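Local atomic coordinates of Lin1840 protein (Listeria innocua serovar 6a, PDB entry 4ZOC), a protein that probably hydrolyses terminal, non-reducing beta-D-glucosyl residues with release of beta-D-glucose, as a family 3 glycosidase involved in beta-1,2-glucan metabolism. Residues A[71-76]-A[86-91]; A[125-130]-A[345-350]; A[390-395]-A[455-460]. The protein carries 2 engineered substitutions. All coordinates share one frame; numbering follows the deposited sequence.

Contact 1 of 3, residues A[71-76]-A[86-91]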
ATOM      1  N   GLY A  71       0.669  26.041 -40.214  1.00 14.80           N
ATOM      2  CA  GLY A  71      -0.633  26.073 -40.897  1.00 14.66           C
ATOM      3  C   GLY A  71      -1.721  26.493 -39.924  1.00 15.66           C
ATOM      4  O   GLY A  71      -2.566  27.312 -40.232  1.00 14.13           O
ATOM      5  N   ILE A  72      -1.693  25.884 -38.722  1.00 13.16           N
ATOM      6  CA  ILE A  72      -2.673  26.148 -37.716  1.00 11.34           C
ATOM      7  C   ILE A  72      -2.570  27.558 -37.204  1.00  9.92           C
ATOM      8  O   ILE A  72      -3.614  28.214 -37.071  1.00 11.73           O
ATOM      9  CB  ILE A  72      -2.559  25.123 -36.560  1.00 13.59           C
ATOM     10  CG1 ILE A  72      -3.042  23.739 -37.001  1.00 13.04           C
ATOM     11  CG2 ILE A  72      -3.365  25.572 -35.338  1.00 12.86           C
ATOM     12  CD1 ILE A  72      -2.620  22.641 -36.011  1.00 12.32           C
ATOM     13  N   GLN A  73      -1.349  28.004 -36.857  1.00  8.65           N
ATOM     14  CA  GLN A  73      -1.142  29.327 -36.299  1.00  9.90           C
ATOM     15  C   GLN A  73      -1.513  30.392 -37.388  1.00 12.41           C
ATOM     16  O   GLN A  73      -2.138  31.444 -37.100  1.00 13.16           O
ATOM     17  CB  GLN A  73       0.295  29.488 -35.874  1.00  9.52           C
ATOM     18  CG  GLN A  73       0.643  30.772 -35.125  1.00  8.86           C
ATOM     19  CD  GLN A  73       0.110  30.731 -33.688  1.00 10.65           C
ATOM     20  OE1 GLN A  73      -1.122  30.830 -33.462  1.00 13.91           O
ATOM     21  NE2 GLN A  73       1.005  30.593 -32.729  1.00 10.28           N
ATOM     22  N   GLU A  74      -1.174  30.119 -38.638  1.00 14.74           N
ATOM     23  CA  GLU A  74      -1.461  31.099 -39.716  1.00 16.10           C
ATOM     24  C   GLU A  74      -2.948  31.283 -39.928  1.00 17.28           C
ATOM     25  O   GLU A  74      -3.453  32.406 -39.941  1.00 16.57           O
ATOM     26  CB  GLU A  74      -0.738  30.683 -41.053  1.00 18.54           C
ATOM     27  CG  GLU A  74      -0.696  31.842 -42.052  1.00 26.87           C
ATOM     28  CD  GLU A  74       0.335  31.676 -43.139  1.00 37.05           C
ATOM     29  OE1 GLU A  74       0.710  30.519 -43.430  1.00 34.87           O
ATOM     30  OE2 GLU A  74       0.772  32.728 -43.703  1.00 53.31           O
ATOM     31  N   ALA A  75      -3.692  30.178 -40.029  1.00 19.50           N
ATOM     32  CA  ALA A  75      -5.153  30.247 -40.117  1.00 18.07           C
ATOM     33  C   ALA A  75      -5.763  30.894 -38.883  1.00 17.70           C
ATOM     34  O   ALA A  75      -6.626  31.735 -38.972  1.00 15.99           O
ATOM     35  CB  ALA A  75      -5.746  28.871 -40.374  1.00 18.88           C
ATOM     36  N   TYR A  76      -5.261  30.557 -37.706  1.00 16.65           N
ATOM     37  CA  TYR A  76      -5.854  31.051 -36.500  1.00 12.75           C
ATOM     38  C   TYR A  76      -5.713  32.582 -36.416  1.00 14.02           C
ATOM     39  O   TYR A  76      -6.665  33.277 -36.046  1.00 14.76           O
ATOM     40  CB  TYR A  76      -5.136  30.437 -35.302  1.00 13.32           C
ATOM     41  CG  TYR A  76      -5.758  30.773 -33.964  1.00 11.01           C
ATOM     42  CD1 TYR A  76      -5.324  31.845 -33.232  1.00 13.24           C
ATOM     43  CD2 TYR A  76      -6.677  29.941 -33.407  1.00 15.13           C
ATOM     44  CE1 TYR A  76      -5.885  32.150 -31.998  1.00 12.81           C
ATOM     45  CE2 TYR A  76      -7.185  30.171 -32.128  1.00 13.01           C
ATOM     46  CZ  TYR A  76      -6.772  31.288 -31.436  1.00 12.83           C
ATOM     47  OH  TYR A  76      -7.288  31.544 -30.172  1.00 14.94           O
ATOM     48  N   LEU A  86      -1.869  31.150 -30.648  1.00 10.77           N
ATOM     49  CA  LEU A  86      -1.923  29.866 -29.937  1.00 11.28           C
ATOM     50  C   LEU A  86      -0.622  29.516 -29.286  1.00 10.92           C
ATOM     51  O   LEU A  86       0.463  29.824 -29.795  1.00  9.92           O
ATOM     52  CB  LEU A  86      -2.264  28.743 -30.913  1.00 10.49           C
ATOM     53  CG  LEU A  86      -3.704  28.736 -31.427  1.00 11.96           C
ATOM     54  CD1 LEU A  86      -3.796  27.954 -32.668  1.00 11.93           C
ATOM     55  CD2 LEU A  86      -4.634  28.171 -30.373  1.00 12.19           C
ATOM     56  N   VAL A  87      -0.712  28.819 -28.144  1.00 13.65           N
ATOM     57  CA  VAL A  87       0.502  28.204 -27.569  1.00 10.91           C
ATOM     58  C   VAL A  87       0.427  26.689 -27.806  1.00  9.20           C
ATOM     59  O   VAL A  87      -0.657  26.115 -27.695  1.00  9.19           O
ATOM     60  CB  VAL A  87       0.730  28.566 -26.030  1.00 10.50           C
ATOM     61  CG1 VAL A  87      -0.503  28.223 -25.179  1.00  9.74           C
ATOM     62  CG2 VAL A  87       2.035  27.947 -25.576  1.00 10.46           C
ATOM     63  N   PHE A  88       1.553  26.093 -28.231  1.00  8.21           N
ATOM     64  CA  PHE A  88       1.666  24.686 -28.666  1.00  8.13           C
ATOM     65  C   PHE A  88       2.461  23.914 -27.636  1.00  7.77           C
ATOM     66  O   PHE A  88       3.622  24.258 -27.318  1.00  8.95           O
ATOM     67  CB  PHE A  88       2.404  24.623 -30.014  1.00  8.43           C
ATOM     68  CG  PHE A  88       1.557  25.062 -31.198  1.00  9.77           C
ATOM     69  CD1 PHE A  88       1.308  26.429 -31.440  1.00 10.21           C
ATOM     70  CD2 PHE A  88       0.961  24.107 -32.017  1.00 12.01           C
ATOM     71  CE1 PHE A  88       0.502  26.790 -32.496  1.00  9.43           C
ATOM     72  CE2 PHE A  88       0.175  24.460 -33.107  1.00 11.96           C
ATOM     73  CZ  PHE A  88      -0.079  25.815 -33.330  1.00 10.23           C
ATOM     74  N   MET A  89       1.847  22.861 -27.134  1.00  8.50           N
ATOM     75  CA  MET A  89       2.439  22.025 -26.119  1.00  8.32           C
ATOM     76  C   MET A  89       2.521  20.569 -26.574  1.00  9.04           C
ATOM     77  O   MET A  89       1.721  20.104 -27.432  1.00  8.71           O
ATOM     78  CB  MET A  89       1.567  22.092 -24.878  1.00  9.26           C
ATOM     79  CG  MET A  89       1.164  23.482 -24.457  1.00  8.17           C
ATOM     80  SD  MET A  89       0.705  23.604 -22.726  1.00  8.55           S
ATOM     81  CE  MET A  89       0.044  25.253 -22.736  1.00  7.86           C
ATOM     82  N   ALA A  90       3.499  19.838 -26.018  1.00  8.87           N
ATOM     83  CA  ALA A  90       3.664  18.447 -26.474  1.00  9.63           C
ATOM     84  C   ALA A  90       4.318  17.607 -25.399  1.00  8.48           C
ATOM     85  O   ALA A  90       4.938  18.138 -24.473  1.00  7.49           O
ATOM     86  CB  ALA A  90       4.517  18.428 -27.729  1.00  9.11           C
ATOM     87  N   ASP A  91       4.192  16.298 -25.548  1.00  8.34           N
ATOM     88  CA  ASP A  91       4.884  15.352 -24.653  1.00  9.68           C
ATOM     89  C   ASP A  91       6.283  15.030 -25.175  1.00  9.77           C
ATOM     90  O   ASP A  91       6.410  14.158 -26.024  1.00 13.53           O
ATOM     91  CB  ASP A  91       4.041  14.085 -24.557  1.00 11.90           C
ATOM     92  CG  ASP A  91       2.782  14.331 -23.707  1.00 11.76           C
ATOM     93  OD1 ASP A  91       2.899  14.552 -22.467  1.00 17.37           O
ATOM     94  OD2 ASP A  91       1.739  14.287 -24.259  1.00 14.94           O
TER

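Contact 2 of 3, residues A[125-130]-A[345-350]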
ATOM      1  N   GLU A 125      15.365  20.113 -30.595  1.00  8.57           N
ATOM      2  CA  GLU A 125      14.554  19.419 -31.590  1.00  8.49           C
ATOM      3  C   GLU A 125      13.074  19.761 -31.589  1.00  8.39           C
ATOM      4  O   GLU A 125      12.488  19.985 -32.652  1.00 10.85           O
ATOM      5  CB  GLU A 125      14.751  17.888 -31.422  1.00  8.73           C
ATOM      6  CG  GLU A 125      16.191  17.439 -31.724  1.00  9.87           C
ATOM      7  CD  GLU A 125      16.327  15.952 -31.771  1.00  9.29           C
ATOM      8  OE1 GLU A 125      15.442  15.248 -31.214  1.00 10.62           O
ATOM      9  OE2 GLU A 125      17.328  15.460 -32.375  1.00 10.40           O
ATOM     10  N   ALA A 126      12.491  19.857 -30.381  1.00  8.09           N
ATOM     11  CA  ALA A 126      11.082  20.088 -30.218  1.00  9.21           C
ATOM     12  C   ALA A 126      10.773  21.503 -30.706  1.00  8.14           C
ATOM     13  O   ALA A 126       9.761  21.689 -31.407  1.00  7.52           O
ATOM     14  CB  ALA A 126      10.662  19.945 -28.765  1.00  9.85           C
ATOM     15  N   THR A 127      11.641  22.465 -30.394  1.00  7.72           N
ATOM     16  CA  THR A 127      11.404  23.842 -30.915  1.00  8.73           C
ATOM     17  C   THR A 127      11.534  23.892 -32.408  1.00  9.07           C
ATOM     18  O   THR A 127      10.855  24.685 -33.050  1.00  9.49           O
ATOM     19  CB  THR A 127      12.312  24.867 -30.218  1.00  8.45           C
ATOM     20  OG1 THR A 127      13.708  24.533 -30.400  1.00 10.38           O
ATOM     21  CG2 THR A 127      11.982  24.948 -28.716  1.00 10.25           C
ATOM     22  N   ALA A 128      12.462  23.110 -32.966  1.00  9.15           N
ATOM     23  CA  ALA A 128      12.628  23.040 -34.420  1.00  8.99           C
ATOM     24  C   ALA A 128      11.384  22.525 -35.106  1.00 10.94           C
ATOM     25  O   ALA A 128      11.140  22.912 -36.268  1.00 13.45           O
ATOM     26  CB  ALA A 128      13.857  22.222 -34.779  1.00  9.29           C
ATOM     27  N   ASP A 129      10.530  21.772 -34.375  1.00  9.59           N
ATOM     28  CA  ASP A 129       9.326  21.244 -34.963  1.00 11.74           C
ATOM     29  C   ASP A 129       8.081  22.016 -34.485  1.00 11.42           C
ATOM     30  O   ASP A 129       6.974  21.557 -34.636  1.00 17.34           O
ATOM     31  CB  ASP A 129       9.236  19.727 -34.685  1.00 11.26           C
ATOM     32  CG  ASP A 129       8.785  18.944 -35.871  1.00 12.71           C
ATOM     33  OD1 ASP A 129       8.788  19.482 -37.006  1.00 13.10           O
ATOM     34  OD2 ASP A 129       8.424  17.775 -35.689  1.00 13.32           O
ATOM     35  N   GLY A 130       8.296  23.180 -33.858  1.00 11.85           N
ATOM     36  CA  GLY A 130       7.249  24.123 -33.562  1.00 13.20           C
ATOM     37  C   GLY A 130       6.590  24.095 -32.186  1.00 14.68           C
ATOM     38  O   GLY A 130       5.612  24.756 -31.980  1.00 16.32           O
ATOM     39  N   PRO A 345       4.904  34.834 -33.468  1.00 15.51           N
ATOM     40  CA  PRO A 345       3.996  33.736 -33.135  1.00 14.53           C
ATOM     41  C   PRO A 345       4.464  32.374 -33.673  1.00 12.88           C
ATOM     42  O   PRO A 345       3.860  31.383 -33.324  1.00 14.46           O
ATOM     43  CB  PRO A 345       2.678  34.154 -33.787  1.00 15.57           C
ATOM     44  CG  PRO A 345       3.030  35.207 -34.772  1.00 18.26           C
ATOM     45  CD  PRO A 345       4.328  35.773 -34.469  1.00 16.10           C
ATOM     46  N   TYR A 346       5.484  32.357 -34.537  1.00 13.25           N
ATOM     47  CA  TYR A 346       6.070  31.145 -35.088  1.00 12.52           C
ATOM     48  C   TYR A 346       7.351  30.714 -34.412  1.00 14.04           C
ATOM     49  O   TYR A 346       7.977  29.746 -34.862  1.00 13.36           O
ATOM     50  CB  TYR A 346       6.324  31.342 -36.613  1.00 12.99           C
ATOM     51  CG  TYR A 346       5.035  31.712 -37.318  1.00 15.93           C
ATOM     52  CD1 TYR A 346       4.084  30.761 -37.596  1.00 14.62           C
ATOM     53  CD2 TYR A 346       4.751  33.043 -37.683  1.00 19.40           C
ATOM     54  CE1 TYR A 346       2.868  31.088 -38.144  1.00 16.73           C
ATOM     55  CE2 TYR A 346       3.534  33.380 -38.226  1.00 18.29           C
ATOM     56  CZ  TYR A 346       2.604  32.400 -38.466  1.00 20.40           C
ATOM     57  OH  TYR A 346       1.429  32.711 -39.042  1.00 24.25           O
ATOM     58  N   ARG A 347       7.735  31.427 -33.329  1.00 12.54           N
ATOM     59  CA  ARG A 347       8.879  31.137 -32.495  1.00 13.12           C
ATOM     60  C   ARG A 347      10.077  30.610 -33.285  1.00 14.06           C
ATOM     61  O   ARG A 347      10.636  29.510 -33.053  1.00 12.77           O
ATOM     62  CB  ARG A 347       8.449  30.210 -31.345  1.00 14.41           C
ATOM     63  CG  ARG A 347       9.326  30.354 -30.153  1.00 13.73           C
ATOM     64  CD  ARG A 347       8.603  30.134 -28.855  1.00 11.42           C
ATOM     65  NE  ARG A 347       9.590  30.378 -27.814  1.00 10.28           N
ATOM     66  CZ  ARG A 347      10.495  29.497 -27.391  1.00 10.52           C
ATOM     67  NH1 ARG A 347      10.566  28.276 -27.907  1.00 11.89           N
ATOM     68  NH2 ARG A 347      11.351  29.870 -26.461  1.00 11.42           N
ATOM     69  N   GLY A 348      10.506  31.452 -34.219  1.00 15.62           N
ATOM     70  CA  GLY A 348      11.761  31.238 -34.898  1.00 14.74           C
ATOM     71  C   GLY A 348      11.683  30.536 -36.237  1.00 15.58           C
ATOM     72  O   GLY A 348      12.639  30.537 -36.953  1.00 17.47           O
ATOM     73  N   LEU A 349      10.538  29.985 -36.599  1.00 10.94           N
ATOM     74  CA  LEU A 349      10.480  29.114 -37.714  1.00 14.23           C
ATOM     75  C   LEU A 349      10.028  29.705 -39.063  1.00 16.91           C
ATOM     76  O   LEU A 349      10.203  29.076 -40.086  1.00 17.70           O
ATOM     77  CB  LEU A 349       9.577  27.951 -37.390  1.00 15.51           C
ATOM     78  CG  LEU A 349       9.987  27.054 -36.219  1.00 16.24           C
ATOM     79  CD1 LEU A 349       9.133  25.761 -36.316  1.00 16.15           C
ATOM     80  CD2 LEU A 349      11.464  26.751 -36.231  1.00 19.20           C
ATOM     81  N   LYS A 350       9.341  30.838 -39.060  1.00 16.34           N
ATOM     82  CA  LYS A 350       8.573  31.233 -40.280  1.00 18.24           C
ATOM     83  C   LYS A 350       9.456  31.339 -41.494  1.00 17.37           C
ATOM     84  O   LYS A 350       9.072  30.846 -42.598  1.00 22.50           O
ATOM     85  CB  LYS A 350       7.842  32.567 -40.076  1.00 19.29           C
ATOM     86  CG  LYS A 350       6.814  32.908 -41.171  1.00 21.48           C
ATOM     87  CD  LYS A 350       5.708  31.873 -41.260  1.00 24.63           C
ATOM     88  CE  LYS A 350       4.396  32.482 -41.777  1.00 31.65           C
ATOM     89  NZ  LYS A 350       3.855  31.706 -42.905  1.00 35.59           N
TER
HETATM   90  O   HOH W   1       9.463  26.949 -32.608  1.00 13.58           O

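Contact 3 of 3, residues A[390-395]-A[455-460]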
ATOM      1  N   GLU A 390      36.830 -10.205 -30.355  1.00 16.12           N
ATOM      2  CA  GLU A 390      36.817 -11.482 -31.116  1.00 20.23           C
ATOM      3  C   GLU A 390      35.917 -12.563 -30.524  1.00 17.49           C
ATOM      4  O   GLU A 390      35.792 -13.666 -31.079  1.00 15.23           O
ATOM      5  CB  GLU A 390      38.253 -12.049 -31.268  1.00 24.87           C
ATOM      6  CG  GLU A 390      39.303 -11.039 -31.730  1.00 29.44           C
ATOM      7  CD  GLU A 390      39.590  -9.957 -30.692  1.00 32.52           C
ATOM      8  OE1 GLU A 390      40.033  -8.872 -31.131  1.00 43.17           O
ATOM      9  OE2 GLU A 390      39.352 -10.194 -29.450  1.00 29.28           O
ATOM     10  N   ALA A 391      35.258 -12.258 -29.398  1.00 19.01           N
ATOM     11  CA  ALA A 391      34.325 -13.208 -28.801  1.00 16.51           C
ATOM     12  C   ALA A 391      33.252 -13.610 -29.776  1.00 14.07           C
ATOM     13  O   ALA A 391      32.590 -12.746 -30.424  1.00 15.34           O
ATOM     14  CB  ALA A 391      33.691 -12.636 -27.541  1.00 19.57           C
ATOM     15  N   LYS A 392      33.058 -14.929 -29.890  0.50 13.04           N
ATOM     16  CA  LYS A 392      32.019 -15.498 -30.766  0.50 12.79           C
ATOM     17  C   LYS A 392      30.695 -15.550 -29.963  0.50 12.07           C
ATOM     18  O   LYS A 392      30.570 -16.274 -28.986  0.50 12.63           O
ATOM     19  CB  LYS A 392      32.419 -16.891 -31.269  0.50 16.23           C
ATOM     20  CG  LYS A 392      33.711 -16.947 -32.092  0.50 17.70           C
ATOM     21  CD  LYS A 392      34.102 -18.378 -32.494  0.50 21.24           C
ATOM     22  CE  LYS A 392      33.054 -19.113 -33.313  0.50 24.72           C
ATOM     23  NZ  LYS A 392      33.408 -20.530 -33.700  0.50 27.62           N
ATOM     24  N   ILE A 393      29.740 -14.734 -30.386  1.00 11.12           N
ATOM     25  CA  ILE A 393      28.530 -14.424 -29.627  1.00  9.43           C
ATOM     26  C   ILE A 393      27.342 -15.095 -30.286  1.00 10.12           C
ATOM     27  O   ILE A 393      27.042 -14.903 -31.475  1.00 14.60           O
ATOM     28  CB  ILE A 393      28.262 -12.905 -29.600  1.00 10.67           C
ATOM     29  CG1 ILE A 393      29.339 -12.226 -28.771  1.00 13.71           C
ATOM     30  CG2 ILE A 393      26.850 -12.671 -29.033  1.00 11.81           C
ATOM     31  CD1 ILE A 393      29.331 -10.684 -28.855  1.00 13.92           C
ATOM     32  N   ALA A 394      26.618 -15.873 -29.519  1.00 10.42           N
ATOM     33  CA  ALA A 394      25.232 -16.220 -29.878  1.00  9.57           C
ATOM     34  C   ALA A 394      24.307 -15.229 -29.171  1.00 10.43           C
ATOM     35  O   ALA A 394      24.233 -15.144 -27.930  1.00  9.26           O
ATOM     36  CB  ALA A 394      24.881 -17.644 -29.465  1.00 13.34           C
ATOM     37  N   LEU A 395      23.614 -14.484 -30.002  1.00 11.07           N
ATOM     38  CA  LEU A 395      22.678 -13.420 -29.572  1.00  9.69           C
ATOM     39  C   LEU A 395      21.282 -14.022 -29.697  1.00  8.73           C
ATOM     40  O   LEU A 395      20.796 -14.300 -30.791  1.00  9.87           O
ATOM     41  CB  LEU A 395      22.824 -12.171 -30.466  1.00 10.39           C
ATOM     42  CG  LEU A 395      21.750 -11.112 -30.201  1.00 11.27           C
ATOM     43  CD1 LEU A 395      21.759 -10.540 -28.802  1.00 10.88           C
ATOM     44  CD2 LEU A 395      21.902  -9.997 -31.184  1.00 10.07           C
ATOM     45  N   GLN A 455      25.916 -23.842 -29.521  1.00 16.65           N
ATOM     46  CA  GLN A 455      26.980 -24.850 -29.858  1.00 17.83           C
ATOM     47  C   GLN A 455      28.096 -24.293 -30.687  1.00 17.65           C
ATOM     48  O   GLN A 455      29.261 -24.530 -30.387  1.00 16.74           O
ATOM     49  CB  GLN A 455      26.386 -26.072 -30.573  1.00 23.76           C
ATOM     50  CG  GLN A 455      26.033 -27.193 -29.620  1.00 37.46           C
ATOM     51  CD  GLN A 455      25.121 -28.289 -30.210  1.00 39.92           C
ATOM     52  OE1 GLN A 455      24.558 -29.113 -29.472  1.00 53.52           O
ATOM     53  NE2 GLN A 455      24.969 -28.296 -31.524  1.00 49.04           N
ATOM     54  N   ASN A 456      27.724 -23.559 -31.732  1.00 15.36           N
ATOM     55  CA  ASN A 456      28.624 -22.859 -32.632  1.00 18.76           C
ATOM     56  C   ASN A 456      29.467 -21.773 -32.027  1.00 17.14           C
ATOM     57  O   ASN A 456      30.671 -21.643 -32.328  1.00 17.33           O
ATOM     58  CB  ASN A 456      27.823 -22.248 -33.814  1.00 20.57           C
ATOM     59  CG  ASN A 456      27.204 -23.309 -34.737  1.00 25.02           C
ATOM     60  OD1 ASN A 456      27.643 -24.458 -34.773  1.00 28.92           O
ATOM     61  ND2 ASN A 456      26.208 -22.903 -35.536  1.00 22.69           N
ATOM     62  N   MET A 457      28.870 -20.979 -31.156  1.00 13.92           N
ATOM     63  CA  MET A 457      29.547 -19.842 -30.524  1.00 13.38           C
ATOM     64  C   MET A 457      30.189 -20.125 -29.172  1.00 14.27           C
ATOM     65  O   MET A 457      30.226 -21.261 -28.726  1.00 19.41           O
ATOM     66  CB  MET A 457      28.433 -18.809 -30.333  1.00 13.95           C
ATOM     67  CG  MET A 457      27.901 -18.354 -31.686  1.00 14.42           C
ATOM     68  SD  MET A 457      28.957 -17.423 -32.797  1.00 16.51           S
ATOM     69  CE  MET A 457      29.605 -18.722 -33.868  1.00 17.11           C
ATOM     70  N   ASP A 458      30.758 -19.092 -28.537  1.00 14.06           N
ATOM     71  CA  ASP A 458      31.461 -19.271 -27.272  1.00 15.64           C
ATOM     72  C   ASP A 458      30.757 -18.679 -26.034  1.00 16.50           C
ATOM     73  O   ASP A 458      30.980 -19.161 -24.931  1.00 17.86           O
ATOM     74  CB  ASP A 458      32.847 -18.663 -27.357  1.00 19.78           C
ATOM     75  CG  ASP A 458      33.761 -19.439 -28.330  1.00 18.43           C
ATOM     76  OD1 ASP A 458      33.534 -20.650 -28.562  1.00 20.88           O
ATOM     77  OD2 ASP A 458      34.612 -18.803 -28.924  1.00 17.68           O
ATOM     78  N   VAL A 459      30.030 -17.581 -26.218  1.00 13.88           N
ATOM     79  CA  VAL A 459      29.282 -16.910 -25.122  1.00 12.72           C
ATOM     80  C   VAL A 459      27.909 -16.556 -25.676  1.00 13.47           C
ATOM     81  O   VAL A 459      27.691 -16.409 -26.928  1.00 13.53           O
ATOM     82  CB  VAL A 459      29.969 -15.620 -24.635  1.00 16.85           C
ATOM     83  CG1 VAL A 459      31.377 -15.912 -24.137  1.00 21.51           C
ATOM     84  CG2 VAL A 459      30.039 -14.630 -25.752  1.00 15.48           C
ATOM     85  N   VAL A 460      26.947 -16.409 -24.765  1.00 10.62           N
ATOM     86  CA  VAL A 460      25.598 -16.160 -25.148  1.00 10.58           C
ATOM     87  C   VAL A 460      25.242 -14.820 -24.597  1.00  8.76           C
ATOM     88  O   VAL A 460      25.501 -14.528 -23.440  1.00  8.91           O
ATOM     89  CB  VAL A 460      24.642 -17.178 -24.563  1.00 10.59           C
ATOM     90  CG1 VAL A 460      23.203 -16.959 -25.003  1.00  9.23           C
ATOM     91  CG2 VAL A 460      25.113 -18.614 -24.861  1.00 11.61           C
TER
HETATM   92  O   HOH W   2      33.048 -21.508 -31.064  1.00 30.36           O
HETATM   93  O   HOH W   3      31.789 -21.982 -34.966  1.00 33.61           O

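Contact 1 of 3, residues A[71-76]-A[86-91]
This is a buried helix-to-strand contact in the N-terminal barrel domain, where helix 66-79 packs against the entry to strand 87-90. Leu86, just before the strand, carries most of it and meets three helix residues. Its branch point lies over one face of the Tyr76 ring, close to the centre. Leu86 CG is 3.7 Å from the centroid of that ring and only 7° off the normal, a CH-pi contact. The two methyls spread over the same face: Leu86 CD1 reaches Tyr76 CD2 at 3.6 Å, while CD2 sits towards the CE2 and CZ end. Leu86 CD1 also touches Ile72 CG2 at 3.6 Å, so this methyl lies between the isoleucine and the tyrosine.

The polar part is made by Gln73. Its chain leaves with CG anti to the backbone N and bends at chi2 (74°), which brings the amide to the backbone of Leu86. Leu86 N donates to Gln73 OE1 at 2.9 Å, and Gln73 NE2 donates to Leu86 O at 3.1 Å. Both bonds fall on carbonyl lone pairs, and together they fix the amide's rotation. NE2 has a second acceptor in Pro345 O.

The two elements belong to the beta-alpha-beta unit made of strand 59-61, helix 66-79 and strand 87-90, a repeating element of the TIM barrel. Both strands are parallel neighbours in the barrel sheet, and Val60 of strand 59-61 touches Leu86 and Phe88.

Within strand 87-90, Phe88 is the residue that touches 71-76. Gln73 NE2 lies at the edge of its ring, in plane, 3.8 Å from Phe88 CE1. Phe88 CZ meets Ile72 CG2, which is anti to the backbone N, obliquely at 3.9 Å.

Contact 2 of 3, residues A[125-130]-A[345-350]
Leu349 lays its two methyls over the C-terminal end of helix 112-128. Its CG is anti to the carbonyl carbon (chi1 -61°), which directs the branch at the helix backbone. Leu349 CD1 lies 3.5 Å from Ala128 O and 3.7 Å from Gly130 N. The other methyl, Leu349 CD2, is 3.8 Å from Thr127 O. The leucine therefore covers main-chain atoms, and the side chain of Ala128 points away from it.

The helix ends there in a Schellman motif. Gly130, with positive phi, is its C-prime residue; Gly130 N bonds to Thr127 O, and His131 N to Ala126 O. Segment 345-350 contains a type I' beta turn from Tyr346 to Leu349, closed by Leu349 N donating to Tyr346 O at 3.1 Å. Gly348 takes a positive phi (96°) at the third position of the turn.

A water joins the two backbones. It donates to Thr127 O at 2.7 Å and to Arg347 O at 2.9 Å. Thr127 O thus receives both Gly130 N and the water.

Arg347 runs past the helix end, with CG anti to the backbone N. Thr127 CG2 meets the edge of its guanidinium, near the plane, 3.7 Å from Arg347 NH1. Thr127 OG1 bonds to Ala123 O and Arg354 NH1.

Leu349 sets apolar carbon against peptide groups, and Thr127 CG2 sets a methyl against a guanidinium edge. Two carbonyls cannot bond to each other, so the water supplies the donors that join them. Arg347 NH2 and NH1 bond to Leu179 O and Gln185 O, so no carboxylate within this contact matches its charge.

Contact 3 of 3, residues A[390-395]-A[455-460]
The flat groups here are peptide units and one carboxylate. The Lys392 carbonyl takes two donors from different directions. Val459 N lies nearly along the C=O axis at 3.1 Å from Lys392 O. Asp458 N stands above the carbonyl plane, 38° out of it, 2.9 Å from the same oxygen. The Asp458 carboxylate has Lys392 methylenes beside OD2, with Lys392 CD at 3.6 Å from it.

Beyond this bifurcated acceptor the strands pair in parallel, Ile393 with Val459 and Ala394 with Val460. Ala394 N donates to Val459 O at 2.9 Å, nearly along the C=O axis. Ile393 CG1 and Val459 CG2 meet on one face of the sheet. Ala394 and Val460 point to the other face, where Met457 CG reaches Ala394 CB at 3.8 Å. Met457 folds back through bends at chi2 and chi3. Its sulphur comes to Ile393 O, and its CE touches Lys392 CE at 3.5 Å.

The lysine chain bends at chi3 (59°) and crosses the methionine at about a right angle; it is one of two deposited conformers. Lys392 NZ makes a weak hydrogen bond to Asn456 O. Two waters also link NZ to Asn456 O. One of them donates to Asp458 OD1, which is 5.1 Å from Lys392 NZ, so the two groups are bridged by water and any charge attraction is probably indirect.

Helix 444-456 ends here and, after Met457 and Asp458, the chain enters strand 459-465. This closes a beta-alpha-beta crossover from strand 432-436 past strand 393-397, within the mixed six-stranded sheet characteristic of the family 3 C-terminal domain.

The contacts follow one another along the chain. Contacts 1 and 2 are neighbours, with centres 10 Å apart. Helix 66-79 joins them: Tyr346 packs on Gln73 and Glu74, and Glu74 forms a long, weak ion pair with Lys350. The loop 345-350, which follows helix 322-338, thus lies against two barrel helices, 66-79 and 112-128. Contact 3 stands apart in the six-stranded sheet of the C-terminal domain. Its centre is about 52 Å from that of contact 1 and about 48 Å from that of contact 2. The set therefore samples two domains of the enzyme, one with a parallel barrel sheet and one with a mixed alpha/beta sheet.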